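Local coordinates for DNA mismatch repair protein MLH3 (Saccharomyces cerevisiae S288C, PDB 6RMN), which takes part in DNA mismatch repair, correcting insertion-deletion loops as the MLH3 component of the MutLbeta heterodimer, at residues I20-K25 with V46-C51; R54-E59 with C194-M199; F100-I105 with M158-F163; A147-L150 with K154-P157; I188-A193 with E224-R229. All blocks are in the same frame, centred on the assembly; numbering follows the deposited sequence.

Overall arrangement
This chain is the C-terminal part of MLH3, and its contacts divide between a zinc-bearing region and a distal lobe. Contact 1 closes first, joining strand 18-23 and its turn to the start of helix 48-69. Contact 2 opens farther along that helix and closes a long loop onto the end of helix 183-196. Within this loop lies contact 3, joining the end of helix 87-101 to the 158-163 loop; contact 4, a local turn after helix 136-151, lies within contact 3. Contact 5 crosses contact 2: its 188-193 segment precedes 194-199 and its 224-229 segment follows. The centres of contacts 2 and 5 are about 7 Å apart, those of contacts 1 and 3 about 38 Å.

Contact 1: residues I20-K25 with V46-C51; sequences INQVDK and VDQHAC. With ZN (zinc ion), chain C.
Gln-22 sets its CG opposite the backbone N (chi1 -167°) and runs on extended, while Gln-48 holds CG between its backbone N and carbonyl carbon (chi1 73°); the two amides thereby meet from strand 18-23 and the first turn of helix 48-69. Gln-22 NE2 donates to Gln-48 OE1 at 2.9 Å, with a nearly straight N-H...O angle of 168°. The acceptor lies in the amide plane of Gln-22, and the two amide planes are close to coplanar. On the other branch, Gln-48 NE2 lies 3.1 Å from Lys-25 O. Both NE2 groups also donate to the backbone O of Asp-202, Gln-48 NE2 reaches Met-199 O as well, and Gln-22 OE1 accepts from Leu-204 N. A leucine in place of Gln-48 would probably leave Gln-22 NE2 without its in-plane acceptor and the Met-199 carbonyl without this donor.

Gln-48 belongs to the Asp-Gln-His-Ala stretch that opens the endonuclease motif of the MutL family. Asp-47 is the helix N-cap: its OD1 accepts from His-49 N at 2.9 Å and from Ala-50 N at 3.1 Å, the latter from above the carboxylate plane. One residue beyond Gln-48, His-49 NE2 binds zinc at 2.1 Å, in a site completed by Glu-53, Cys-194 and a ligand from the other protein's chain. The contact is thus polar, a set of directional amide bonds that link strand 18-23 and the 199-204 loop to the helix start that carries a zinc ligand.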
# COMPACT_ATOMS: atom_id res chain seq x y z
N ILE B 20 -0.21 -0.48 -1.04
CA ILE B 20 -0.66 -1.18 0.16
C ILE B 20 -2.20 -1.08 0.11
O ILE B 20 -2.84 -2.06 -0.29
CB ILE B 20 0.03 -0.65 1.45
CG1 ILE B 20 1.58 -0.82 1.33
CG2 ILE B 20 -0.52 -1.37 2.71
CD1 ILE B 20 2.39 -0.32 2.44
N ASN B 21 -2.79 0.10 0.41
CA ASN B 21 -4.25 0.29 0.31
C ASN B 21 -4.67 1.75 0.54
O ASN B 21 -3.81 2.62 0.76
CB ASN B 21 -5.02 -0.65 1.27
CG ASN B 21 -6.31 -1.21 0.71
OD1 ASN B 21 -6.97 -0.64 -0.18
ND2 ASN B 21 -6.72 -2.35 1.25
N GLN B 22 -6.00 2.02 0.50
CA GLN B 22 -6.56 3.34 0.78
C GLN B 22 -6.52 3.56 2.30
O GLN B 22 -6.74 2.62 3.07
CB GLN B 22 -8.00 3.45 0.24
CG GLN B 22 -8.55 4.89 0.22
CD GLN B 22 -10.02 4.99 -0.12
OE1 GLN B 22 -10.83 4.09 0.14
NE2 GLN B 22 -10.40 6.11 -0.70
N VAL B 23 -6.20 4.79 2.70
CA VAL B 23 -6.08 5.21 4.10
C VAL B 23 -7.00 6.42 4.32
O VAL B 23 -6.87 7.42 3.62
CB VAL B 23 -4.60 5.58 4.44
CG1 VAL B 23 -4.48 6.27 5.79
CG2 VAL B 23 -3.70 4.36 4.38
N ASP B 24 -7.94 6.31 5.29
CA ASP B 24 -8.87 7.35 5.75
C ASP B 24 -9.76 7.95 4.65
O ASP B 24 -10.32 9.04 4.83
CB ASP B 24 -8.06 8.45 6.49
CG ASP B 24 -8.86 9.44 7.32
OD1 ASP B 24 -9.64 8.99 8.19
OD2 ASP B 24 -8.70 10.66 7.10
N LYS B 25 -9.97 7.21 3.53
CA LYS B 25 -10.78 7.62 2.36
C LYS B 25 -10.23 8.90 1.70
O LYS B 25 -10.96 9.64 1.04
CB LYS B 25 -12.30 7.77 2.70
CG LYS B 25 -12.88 6.81 3.72
CD LYS B 25 -13.17 5.44 3.15
CE LYS B 25 -13.74 4.52 4.20
NZ LYS B 25 -12.69 3.89 5.03
N VAL B 46 -0.21 9.16 -0.92
CA VAL B 46 -0.60 9.90 -2.11
C VAL B 46 -2.01 10.46 -1.91
O VAL B 46 -2.92 9.70 -1.53
CB VAL B 46 -0.50 9.00 -3.39
CG1 VAL B 46 -0.88 9.77 -4.65
CG2 VAL B 46 0.89 8.38 -3.54
N ASP B 47 -2.21 11.78 -2.17
CA ASP B 47 -3.53 12.42 -2.14
C ASP B 47 -4.33 11.80 -3.32
O ASP B 47 -3.88 11.89 -4.47
CB ASP B 47 -3.35 13.94 -2.32
CG ASP B 47 -4.61 14.80 -2.34
OD1 ASP B 47 -5.67 14.31 -2.79
OD2 ASP B 47 -4.53 15.98 -1.96
N GLN B 48 -5.46 11.12 -3.05
CA GLN B 48 -6.23 10.46 -4.12
C GLN B 48 -6.86 11.44 -5.13
O GLN B 48 -7.05 11.09 -6.29
CB GLN B 48 -7.29 9.49 -3.57
CG GLN B 48 -8.51 10.18 -2.93
CD GLN B 48 -9.31 9.26 -2.07
OE1 GLN B 48 -8.78 8.35 -1.42
NE2 GLN B 48 -10.60 9.47 -2.04
N HIS B 49 -7.17 12.66 -4.68
CA HIS B 49 -7.75 13.68 -5.53
C HIS B 49 -6.68 14.26 -6.47
O HIS B 49 -6.90 14.29 -7.69
CB HIS B 49 -8.45 14.77 -4.70
CG HIS B 49 -8.92 15.92 -5.53
ND1 HIS B 49 -10.02 15.80 -6.36
CD2 HIS B 49 -8.38 17.14 -5.70
CE1 HIS B 49 -10.14 16.95 -6.97
NE2 HIS B 49 -9.18 17.80 -6.60
N ALA B 50 -5.53 14.68 -5.91
CA ALA B 50 -4.38 15.23 -6.63
C ALA B 50 -3.86 14.26 -7.69
O ALA B 50 -3.55 14.66 -8.80
CB ALA B 50 -3.26 15.59 -5.66
N CYS B 51 -3.80 12.96 -7.33
CA CYS B 51 -3.39 11.85 -8.18
C CYS B 51 -4.29 11.77 -9.43
O CYS B 51 -3.79 11.78 -10.55
CB CYS B 51 -3.43 10.55 -7.39
SG CYS B 51 -3.02 9.08 -8.35
ZN ZN C . -8.68 19.76 -7.28

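Contact 2: residues R54-E59 with C194-M199; sequences RIRLEE and CRSAVM. With ZN (zinc ion), chain C.
Ser-196 O is the polar atom on which Arg-56 gathers: NE and CZ both lie 3.5 Å from it, and NH2 is 3.7 Å away. This is a contact over a face. The oxygen sits 3.4 Å above the guanidinium plane, offset toward the rim, and the poor angle at NE excludes a hydrogen bond. With CG opposite the carbonyl carbon (chi1 -77°) and the chain extended as far as NE, Arg-56 reaches from helix 48-69 to the last turn of helix 183-196. Its NH1 comes within 3.5 Å of Ser-196 CB, while CD lies 3.8 Å from Ala-197 N.

The approach falls where helix 183-196 stops, Ala-197 being the first residue to leave helical backbone angles. Just before it runs Ala-Cys-Arg, a motif found in MutL-family endonuclease domains; the CB of its Cys-194 points away from segment 54-59, and SG binds zinc at 2.4 Å. Beyond the helix end the chain is fastened to helix 48-69 by its backbone, since Val-198 N donates to Asp-52 OD2 and Val-198 O accepts from His-49 ND1.

Farther round helix 48-69, Arg-54 NH2 forms a salt bridge with Glu-58 OE2 at 3.2 Å. Leu-57 CD2 lies over one face of that guanidinium and Glu-58 CG stands in plane at its edge. The carboxylate of Glu-58 also accepts from His-220 N through OE1 and from Asn-221 N through OE2.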
# COMPACT_ATOMS: atom_id res chain seq x y z
N ARG B 54 -4.20 15.02 -11.63
CA ARG B 54 -2.96 15.02 -12.39
C ARG B 54 -3.06 14.18 -13.68
O ARG B 54 -2.67 14.65 -14.76
CB ARG B 54 -1.79 14.52 -11.54
CG ARG B 54 -0.45 14.58 -12.28
CD ARG B 54 0.00 16.01 -12.31
NE ARG B 54 0.21 16.49 -13.66
CZ ARG B 54 0.64 17.71 -13.95
NH1 ARG B 54 0.89 18.59 -12.97
NH2 ARG B 54 0.82 18.08 -15.20
N ILE B 55 -3.55 12.93 -13.54
CA ILE B 55 -3.73 11.99 -14.65
C ILE B 55 -4.68 12.63 -15.67
O ILE B 55 -4.44 12.55 -16.88
CB ILE B 55 -4.28 10.60 -14.16
CG1 ILE B 55 -3.29 9.90 -13.19
CG2 ILE B 55 -4.64 9.67 -15.34
CD1 ILE B 55 -3.94 8.91 -12.22
N ARG B 56 -5.78 13.22 -15.17
CA ARG B 56 -6.83 13.83 -15.98
C ARG B 56 -6.35 15.05 -16.74
O ARG B 56 -6.72 15.20 -17.90
CB ARG B 56 -8.07 14.13 -15.13
CG ARG B 56 -8.89 12.89 -14.83
CD ARG B 56 -10.10 13.20 -13.99
NE ARG B 56 -10.84 11.98 -13.63
CZ ARG B 56 -11.79 11.42 -14.37
NH1 ARG B 56 -12.14 11.95 -15.53
NH2 ARG B 56 -12.39 10.31 -13.97
N LEU B 57 -5.50 15.89 -16.11
CA LEU B 57 -4.92 17.09 -16.71
C LEU B 57 -4.01 16.75 -17.87
O LEU B 57 -4.18 17.30 -18.95
CB LEU B 57 -4.18 17.96 -15.68
CG LEU B 57 -3.55 19.24 -16.25
CD1 LEU B 57 -4.61 20.30 -16.56
CD2 LEU B 57 -2.46 19.75 -15.37
N GLU B 58 -3.08 15.83 -17.65
CA GLU B 58 -2.14 15.40 -18.68
C GLU B 58 -2.86 14.78 -19.92
O GLU B 58 -2.37 14.96 -21.04
CB GLU B 58 -1.07 14.48 -18.09
CG GLU B 58 -0.22 15.20 -17.05
CD GLU B 58 1.19 14.67 -16.87
OE1 GLU B 58 1.57 13.73 -17.60
OE2 GLU B 58 1.92 15.21 -16.00
N GLU B 59 -4.04 14.12 -19.72
CA GLU B 59 -4.88 13.57 -20.79
C GLU B 59 -5.50 14.72 -21.57
O GLU B 59 -5.56 14.67 -22.81
CB GLU B 59 -5.99 12.67 -20.23
CG GLU B 59 -5.52 11.29 -19.78
CD GLU B 59 -6.45 10.42 -18.94
OE1 GLU B 59 -7.57 10.86 -18.60
OE2 GLU B 59 -6.03 9.28 -18.62
N CYS B 194 -9.97 19.01 -12.08
CA CYS B 194 -10.33 19.11 -10.67
C CYS B 194 -11.75 18.56 -10.44
O CYS B 194 -11.93 17.68 -9.61
CB CYS B 194 -10.20 20.55 -10.19
SG CYS B 194 -10.48 20.77 -8.41
N ARG B 195 -12.72 19.04 -11.24
CA ARG B 195 -14.12 18.63 -11.17
C ARG B 195 -14.39 17.18 -11.49
O ARG B 195 -15.31 16.61 -10.93
CB ARG B 195 -14.99 19.50 -12.09
CG ARG B 195 -15.34 20.80 -11.47
CD ARG B 195 -16.70 20.81 -10.80
NE ARG B 195 -17.00 22.20 -10.45
CZ ARG B 195 -17.76 23.01 -11.18
NH1 ARG B 195 -18.42 22.54 -12.23
NH2 ARG B 195 -17.91 24.27 -10.83
N SER B 196 -13.64 16.59 -12.44
CA SER B 196 -13.84 15.21 -12.84
C SER B 196 -13.20 14.22 -11.88
O SER B 196 -13.61 13.06 -11.83
CB SER B 196 -13.30 14.99 -14.25
OG SER B 196 -14.17 15.56 -15.21
N ALA B 197 -12.18 14.67 -11.13
CA ALA B 197 -11.39 13.86 -10.20
C ALA B 197 -12.17 13.36 -9.01
O ALA B 197 -13.13 14.00 -8.57
CB ALA B 197 -10.16 14.62 -9.75
N VAL B 198 -11.72 12.21 -8.49
CA VAL B 198 -12.26 11.57 -7.30
C VAL B 198 -12.00 12.53 -6.12
O VAL B 198 -11.03 13.28 -6.16
CB VAL B 198 -11.65 10.13 -7.14
CG1 VAL B 198 -10.21 10.13 -6.64
CG2 VAL B 198 -12.52 9.24 -6.27
N MET B 199 -12.90 12.57 -5.14
CA MET B 199 -12.79 13.48 -4.01
C MET B 199 -12.39 12.78 -2.69
O MET B 199 -12.44 11.55 -2.59
CB MET B 199 -14.13 14.21 -3.80
CG MET B 199 -14.25 15.50 -4.59
SD MET B 199 -15.80 16.39 -4.20
CE MET B 199 -15.35 17.19 -2.63
ZN ZN C . -8.68 19.76 -7.28

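Contact 3: residues F100-I105 with M158-F163; sequences FKKWGI and MDLSHF
Trp-103 and Met-158 form the tight half of this contact, just where a Schellman motif ends helix 87-101. The motif is defined by Ile-105 N donating to Phe-100 O, Gly-104 N donating to Lys-101 O, and a positive phi at Gly-104. Its turn places the indole and the lysine beside it, Trp-103 and Lys-102, on the 158-163 loop.

Met-158 bends at both chi2 (-60°) and chi3 (-75°) and crosses the indole at about a right angle. Its CG presses against Trp-103 CZ2 at 3.3 Å, a close carbon-carbon approach that indicates dense packing. SD follows in an oblique Met-aromatic contact, 5.1 Å from the centroid of the six-membered ring and 58° off its normal. Both side chains are buried; Leu-65 and Val-68 of helix 48-69 pack on the indole, and Val-68 also touches Met-158.

The other half is looser and more open to solvent. Lys-102 and Leu-160, both partly exposed, slide past each other in opposite directions, with Lys-102 CG 3.9 Å from Leu-160 CD1. The extended lysine lays CD against Met-158 CB at 3.8 Å before its ammonium group meets the loop backbone. Glu-99 joins the two segments from the preceding turn: OE1 forms a salt bridge with Lys-102 NZ, and OE2 accepts from Met-158 N. Across the contact, Lys-102 NZ donates to Met-158 O at 2.7 Å, tilted slightly from the carbonyl plane.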
# COMPACT_ATOMS: atom_id res chain seq x y z
N PHE B 100 -3.07 33.84 -32.82
CA PHE B 100 -4.40 33.53 -32.28
C PHE B 100 -5.17 32.51 -33.12
O PHE B 100 -5.97 31.77 -32.56
CB PHE B 100 -5.23 34.79 -32.06
CG PHE B 100 -4.91 35.53 -30.78
CD1 PHE B 100 -5.45 35.13 -29.56
CD2 PHE B 100 -4.05 36.63 -30.79
CE1 PHE B 100 -5.15 35.82 -28.38
CE2 PHE B 100 -3.75 37.31 -29.61
CZ PHE B 100 -4.30 36.90 -28.41
N LYS B 101 -4.92 32.45 -34.46
CA LYS B 101 -5.57 31.49 -35.39
C LYS B 101 -5.23 30.04 -35.02
O LYS B 101 -6.08 29.16 -35.18
CB LYS B 101 -5.17 31.75 -36.87
CG LYS B 101 -5.65 33.08 -37.46
CD LYS B 101 -7.07 33.02 -38.06
CE LYS B 101 -7.54 34.36 -38.57
NZ LYS B 101 -8.99 34.36 -38.88
N LYS B 102 -4.02 29.78 -34.50
CA LYS B 102 -3.56 28.45 -34.07
C LYS B 102 -4.38 27.88 -32.90
O LYS B 102 -4.44 26.66 -32.72
CB LYS B 102 -2.07 28.49 -33.67
CG LYS B 102 -1.14 28.95 -34.78
CD LYS B 102 0.25 29.22 -34.24
CE LYS B 102 1.13 29.83 -35.30
NZ LYS B 102 2.50 30.05 -34.80
N TRP B 103 -5.00 28.77 -32.10
CA TRP B 103 -5.82 28.41 -30.95
C TRP B 103 -7.33 28.52 -31.24
O TRP B 103 -8.12 28.50 -30.32
CB TRP B 103 -5.44 29.27 -29.73
CG TRP B 103 -4.01 29.10 -29.32
CD1 TRP B 103 -2.98 29.96 -29.56
CD2 TRP B 103 -3.44 27.95 -28.68
NE1 TRP B 103 -1.80 29.44 -29.06
CE2 TRP B 103 -2.06 28.20 -28.52
CE3 TRP B 103 -3.96 26.73 -28.20
CZ2 TRP B 103 -1.20 27.29 -27.88
CZ3 TRP B 103 -3.11 25.83 -27.59
CH2 TRP B 103 -1.74 26.10 -27.47
N GLY B 104 -7.69 28.62 -32.52
CA GLY B 104 -9.08 28.70 -32.96
C GLY B 104 -9.72 30.07 -32.81
O GLY B 104 -10.93 30.22 -33.03
N ILE B 105 -8.92 31.09 -32.44
CA ILE B 105 -9.39 32.46 -32.26
C ILE B 105 -9.14 33.21 -33.56
O ILE B 105 -8.00 33.56 -33.87
CB ILE B 105 -8.74 33.14 -31.00
CG1 ILE B 105 -9.00 32.30 -29.71
CG2 ILE B 105 -9.20 34.60 -30.83
CD1 ILE B 105 -7.88 32.29 -28.74
N MET B 158 3.63 29.46 -30.63
CA MET B 158 3.47 28.05 -30.99
C MET B 158 4.22 27.72 -32.26
O MET B 158 3.78 28.12 -33.34
CB MET B 158 1.98 27.69 -31.17
CG MET B 158 1.36 27.07 -29.96
SD MET B 158 2.12 25.53 -29.40
CE MET B 158 1.54 24.42 -30.61
N ASP B 159 5.34 26.99 -32.16
CA ASP B 159 6.06 26.63 -33.37
C ASP B 159 5.48 25.34 -33.94
O ASP B 159 5.54 24.29 -33.29
CB ASP B 159 7.58 26.56 -33.16
CG ASP B 159 8.35 26.83 -34.43
OD1 ASP B 159 8.26 27.96 -34.96
OD2 ASP B 159 9.05 25.91 -34.90
N LEU B 160 4.87 25.44 -35.14
CA LEU B 160 4.24 24.33 -35.86
C LEU B 160 5.11 23.82 -37.03
O LEU B 160 4.69 22.91 -37.74
CB LEU B 160 2.81 24.71 -36.33
CG LEU B 160 1.80 25.22 -35.28
CD1 LEU B 160 0.52 25.67 -35.93
CD2 LEU B 160 1.48 24.16 -34.26
N SER B 161 6.33 24.40 -37.19
CA SER B 161 7.32 24.03 -38.22
C SER B 161 7.79 22.58 -38.08
O SER B 161 8.12 21.95 -39.09
CB SER B 161 8.52 24.97 -38.16
OG SER B 161 8.19 26.27 -38.62
N HIS B 162 7.82 22.07 -36.84
CA HIS B 162 8.23 20.71 -36.48
C HIS B 162 7.17 19.68 -36.91
O HIS B 162 5.97 19.98 -36.87
CB HIS B 162 8.51 20.60 -34.97
CG HIS B 162 9.18 21.81 -34.38
ND1 HIS B 162 10.53 22.06 -34.58
CD2 HIS B 162 8.65 22.81 -33.63
CE1 HIS B 162 10.78 23.20 -33.94
NE2 HIS B 162 9.68 23.68 -33.35
N PHE B 163 7.62 18.48 -37.31
CA PHE B 163 6.76 17.38 -37.77
C PHE B 163 7.30 16.02 -37.34
O PHE B 163 6.64 15.28 -36.61
CB PHE B 163 6.54 17.44 -39.29
CG PHE B 163 7.77 17.69 -40.13
CD1 PHE B 163 8.57 16.62 -40.55
CD2 PHE B 163 8.12 18.97 -40.54
CE1 PHE B 163 9.71 16.85 -41.33
CE2 PHE B 163 9.26 19.19 -41.31
CZ PHE B 163 10.05 18.13 -41.71

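Contact 4: residues A147-L150 with K154-P157; sequences AHDL and KKLP
Asp-149 O takes two backbone donors from the returning loop. Lys-154 N reaches it at 2.9 Å, in the carbonyl plane, with a C=O...N angle of 160°. Lys-155 N comes in at 3.2 Å from well above that plane, 63° out of it, a less favourable direction. The next carbonyl, Leu-150 O, accepts from a water at 2.7 Å, and the same water donates its other hydrogen to Lys-155 O at 2.9 Å. Lys-155 O also receives a nearly linear CA-H...O contact from Leu-150 CA, at 3.6 Å.

The side chains are matched less directly. Asp-149 and Lys-155 lie alongside, pointing the same way, and OD2 meets the carbon CE at 3.9 Å. Lys-155 NZ stands 5.3 Å from Asp-149 OD2, because the bend at chi4 sends NZ elsewhere: it donates to Val-181 O and Ser-179 O. Leu-150 supplies a loose apolar touch, its CD2 lying 4.5 Å from Pro-157 CG. The arrangement is a chain reversal at the C-terminal end of a helix, where loop N-H groups and a bridging water satisfy carbonyls of the last turn of helix 136-151.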
# COMPACT_ATOMS: atom_id res chain seq x y z
N ALA B 147 -1.97 38.35 -25.56
CA ALA B 147 -1.23 39.26 -26.44
C ALA B 147 -0.07 39.92 -25.68
O ALA B 147 1.03 40.04 -26.23
CB ALA B 147 -2.17 40.33 -26.99
N HIS B 148 -0.31 40.34 -24.41
CA HIS B 148 0.70 40.93 -23.54
C HIS B 148 1.70 39.87 -23.10
O HIS B 148 2.88 40.16 -22.98
CB HIS B 148 0.08 41.64 -22.33
CG HIS B 148 -0.61 42.92 -22.68
ND1 HIS B 148 0.05 43.96 -23.31
CD2 HIS B 148 -1.89 43.29 -22.46
CE1 HIS B 148 -0.85 44.91 -23.48
NE2 HIS B 148 -2.03 44.56 -22.98
N ASP B 149 1.23 38.62 -22.89
CA ASP B 149 2.12 37.51 -22.52
C ASP B 149 3.17 37.29 -23.62
O ASP B 149 4.35 37.17 -23.33
CB ASP B 149 1.31 36.22 -22.21
CG ASP B 149 0.81 36.13 -20.78
OD1 ASP B 149 1.26 36.95 -19.94
OD2 ASP B 149 -0.02 35.23 -20.49
N LEU B 150 2.72 37.33 -24.89
CA LEU B 150 3.55 37.17 -26.08
C LEU B 150 4.50 38.33 -26.25
O LEU B 150 5.69 38.11 -26.45
CB LEU B 150 2.69 37.00 -27.34
CG LEU B 150 1.89 35.71 -27.43
CD1 LEU B 150 0.72 35.85 -28.39
CD2 LEU B 150 2.77 34.54 -27.81
N LYS B 154 6.75 36.38 -21.84
CA LYS B 154 6.31 35.54 -20.72
C LYS B 154 5.72 34.23 -21.26
O LYS B 154 5.55 33.26 -20.51
CB LYS B 154 5.31 36.31 -19.84
CG LYS B 154 5.98 37.38 -18.99
CD LYS B 154 4.98 38.08 -18.10
CE LYS B 154 5.56 39.30 -17.44
NZ LYS B 154 4.59 39.91 -16.50
N LYS B 155 5.39 34.21 -22.56
CA LYS B 155 4.90 33.07 -23.33
C LYS B 155 5.48 33.16 -24.73
O LYS B 155 5.43 34.24 -25.33
CB LYS B 155 3.37 33.01 -23.35
CG LYS B 155 2.81 32.28 -22.14
CD LYS B 155 1.43 31.77 -22.33
CE LYS B 155 0.83 31.46 -20.99
NZ LYS B 155 1.20 30.11 -20.51
N LEU B 156 6.09 32.08 -25.23
CA LEU B 156 6.66 32.12 -26.57
C LEU B 156 5.66 31.58 -27.59
O LEU B 156 4.72 30.89 -27.18
CB LEU B 156 8.07 31.48 -26.69
CG LEU B 156 8.31 30.07 -26.17
CD1 LEU B 156 7.94 29.02 -27.21
CD2 LEU B 156 9.78 29.89 -25.87
N PRO B 157 5.76 31.95 -28.90
CA PRO B 157 4.75 31.49 -29.87
C PRO B 157 4.78 29.99 -30.17
O PRO B 157 5.80 29.34 -29.98
CB PRO B 157 5.05 32.33 -31.13
CG PRO B 157 6.02 33.40 -30.69
CD PRO B 157 6.77 32.81 -29.56
O HOH W 1 7.04 35.86 -27.11

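Contact 5: residues I188-A193 with E224-R229; sequences ILNSKA and ECAHGR. With ZN (zinc ion), chain D.
The imidazole of His-227 meets Asn-190 obliquely, its NE2 lying 3.8 Å from Asn-190 CB. The other ring nitrogen, ND1, binds zinc at 2.2 Å. The second flat group is the amide of Asn-190, which has Ala-226 O well out of its plane, 3.5 Å from ND2 and at almost the same distance from OD1. The N-H bonds of ND2 lie in that plane and do not aim at this oxygen, which therefore packs against the amide.

Asn-190 CG lies opposite its carbonyl carbon (chi1 -79°), turning the amide toward Ala-226, whose CB sits 3.7 Å from OD1. An alanine at Asn-190 would keep the touch on the imidazole but is likely to open a gap beside Ala-226, leaving the turn less well supported by helix 183-196.

The facing residues form a type I beta turn from Cys-225 to Gly-228, whose own bond, Gly-228 N to Cys-225 O, is weak; Cys-225 N donating to Arg-229 O at 2.8 Å closes the loop outside it. Cys-225 SG binds the same zinc at 2.4 Å, while Arg-229 N points a weak bond at that sulfur. Glu-53 OE2 also binds this metal and accepts from Ala-226 N; a ligand from the other protein's chain completes the site. The Cys-Ala-His-Gly-Arg sequence corresponds to the Cys-Pro-His-Gly-Arg-Pro motif of MutL-family endonuclease domains, here wrapped round the second zinc.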
# COMPACT_ATOMS: atom_id res chain seq x y z
N ILE B 188 -9.04 26.63 -17.79
CA ILE B 188 -10.17 25.77 -18.19
C ILE B 188 -9.85 24.28 -17.96
O ILE B 188 -10.68 23.57 -17.37
CB ILE B 188 -10.68 26.07 -19.63
CG1 ILE B 188 -11.21 27.54 -19.74
CG2 ILE B 188 -11.76 25.08 -20.05
CD1 ILE B 188 -11.44 28.06 -21.18
N LEU B 189 -8.65 23.82 -18.38
CA LEU B 189 -8.26 22.41 -18.22
C LEU B 189 -8.03 22.05 -16.76
O LEU B 189 -8.40 20.95 -16.36
CB LEU B 189 -7.04 22.03 -19.09
CG LEU B 189 -7.10 22.28 -20.61
CD1 LEU B 189 -6.04 21.48 -21.32
CD2 LEU B 189 -8.48 21.96 -21.22
N ASN B 190 -7.47 22.98 -15.95
CA ASN B 190 -7.24 22.77 -14.52
C ASN B 190 -8.52 22.54 -13.79
O ASN B 190 -8.58 21.62 -12.97
CB ASN B 190 -6.48 23.94 -13.88
CG ASN B 190 -5.00 23.94 -14.13
OD1 ASN B 190 -4.47 23.07 -14.82
ND2 ASN B 190 -4.30 24.94 -13.60
N SER B 191 -9.56 23.34 -14.10
CA SER B 191 -10.87 23.25 -13.46
C SER B 191 -11.69 22.05 -13.92
O SER B 191 -12.44 21.52 -13.11
CB SER B 191 -11.66 24.55 -13.61
OG SER B 191 -12.05 24.77 -14.95
N LYS B 192 -11.57 21.63 -15.20
CA LYS B 192 -12.27 20.43 -15.71
C LYS B 192 -11.69 19.16 -15.04
O LYS B 192 -12.45 18.27 -14.68
CB LYS B 192 -12.10 20.30 -17.22
CG LYS B 192 -12.95 21.21 -18.06
CD LYS B 192 -12.72 20.94 -19.55
CE LYS B 192 -13.36 21.96 -20.47
NZ LYS B 192 -14.84 21.93 -20.44
N ALA B 193 -10.35 19.10 -14.89
CA ALA B 193 -9.63 17.98 -14.28
C ALA B 193 -9.97 17.87 -12.80
O ALA B 193 -10.29 16.77 -12.34
CB ALA B 193 -8.12 18.15 -14.48
N GLU B 224 2.85 16.78 -8.41
CA GLU B 224 1.92 17.84 -8.03
C GLU B 224 0.58 17.69 -8.71
O GLU B 224 0.50 16.99 -9.71
CB GLU B 224 2.52 19.27 -8.21
CG GLU B 224 2.92 19.67 -9.62
CD GLU B 224 3.83 20.89 -9.69
OE1 GLU B 224 4.88 20.90 -9.00
OE2 GLU B 224 3.49 21.84 -10.44
N CYS B 225 -0.47 18.30 -8.15
CA CYS B 225 -1.82 18.32 -8.72
C CYS B 225 -1.82 19.31 -9.91
O CYS B 225 -0.78 19.91 -10.22
CB CYS B 225 -2.84 18.72 -7.66
SG CYS B 225 -2.78 20.47 -7.21
N ALA B 226 -3.00 19.54 -10.53
CA ALA B 226 -3.12 20.50 -11.64
C ALA B 226 -2.73 21.94 -11.24
O ALA B 226 -2.14 22.63 -12.07
CB ALA B 226 -4.53 20.48 -12.23
N HIS B 227 -2.99 22.36 -9.97
CA HIS B 227 -2.73 23.69 -9.42
C HIS B 227 -1.36 23.85 -8.72
O HIS B 227 -1.18 24.78 -7.93
CB HIS B 227 -3.88 24.12 -8.48
CG HIS B 227 -5.24 23.83 -9.04
ND1 HIS B 227 -5.82 22.58 -8.92
CD2 HIS B 227 -6.05 24.61 -9.79
CE1 HIS B 227 -6.97 22.64 -9.57
NE2 HIS B 227 -7.15 23.85 -10.11
N GLY B 228 -0.41 22.97 -9.04
CA GLY B 228 0.95 23.02 -8.51
C GLY B 228 1.22 22.63 -7.06
O GLY B 228 2.34 22.80 -6.60
N ARG B 229 0.20 22.11 -6.34
CA ARG B 229 0.34 21.67 -4.94
C ARG B 229 0.85 20.20 -4.89
O ARG B 229 0.49 19.44 -5.78
CB ARG B 229 -0.99 21.83 -4.18
CG ARG B 229 -1.48 23.27 -4.11
CD ARG B 229 -2.34 23.52 -2.90
NE ARG B 229 -2.81 24.91 -2.82
CZ ARG B 229 -2.25 25.85 -2.07
NH1 ARG B 229 -1.19 25.57 -1.32
NH2 ARG B 229 -2.74 27.08 -2.07
ZN ZN D . -5.14 20.97 -7.52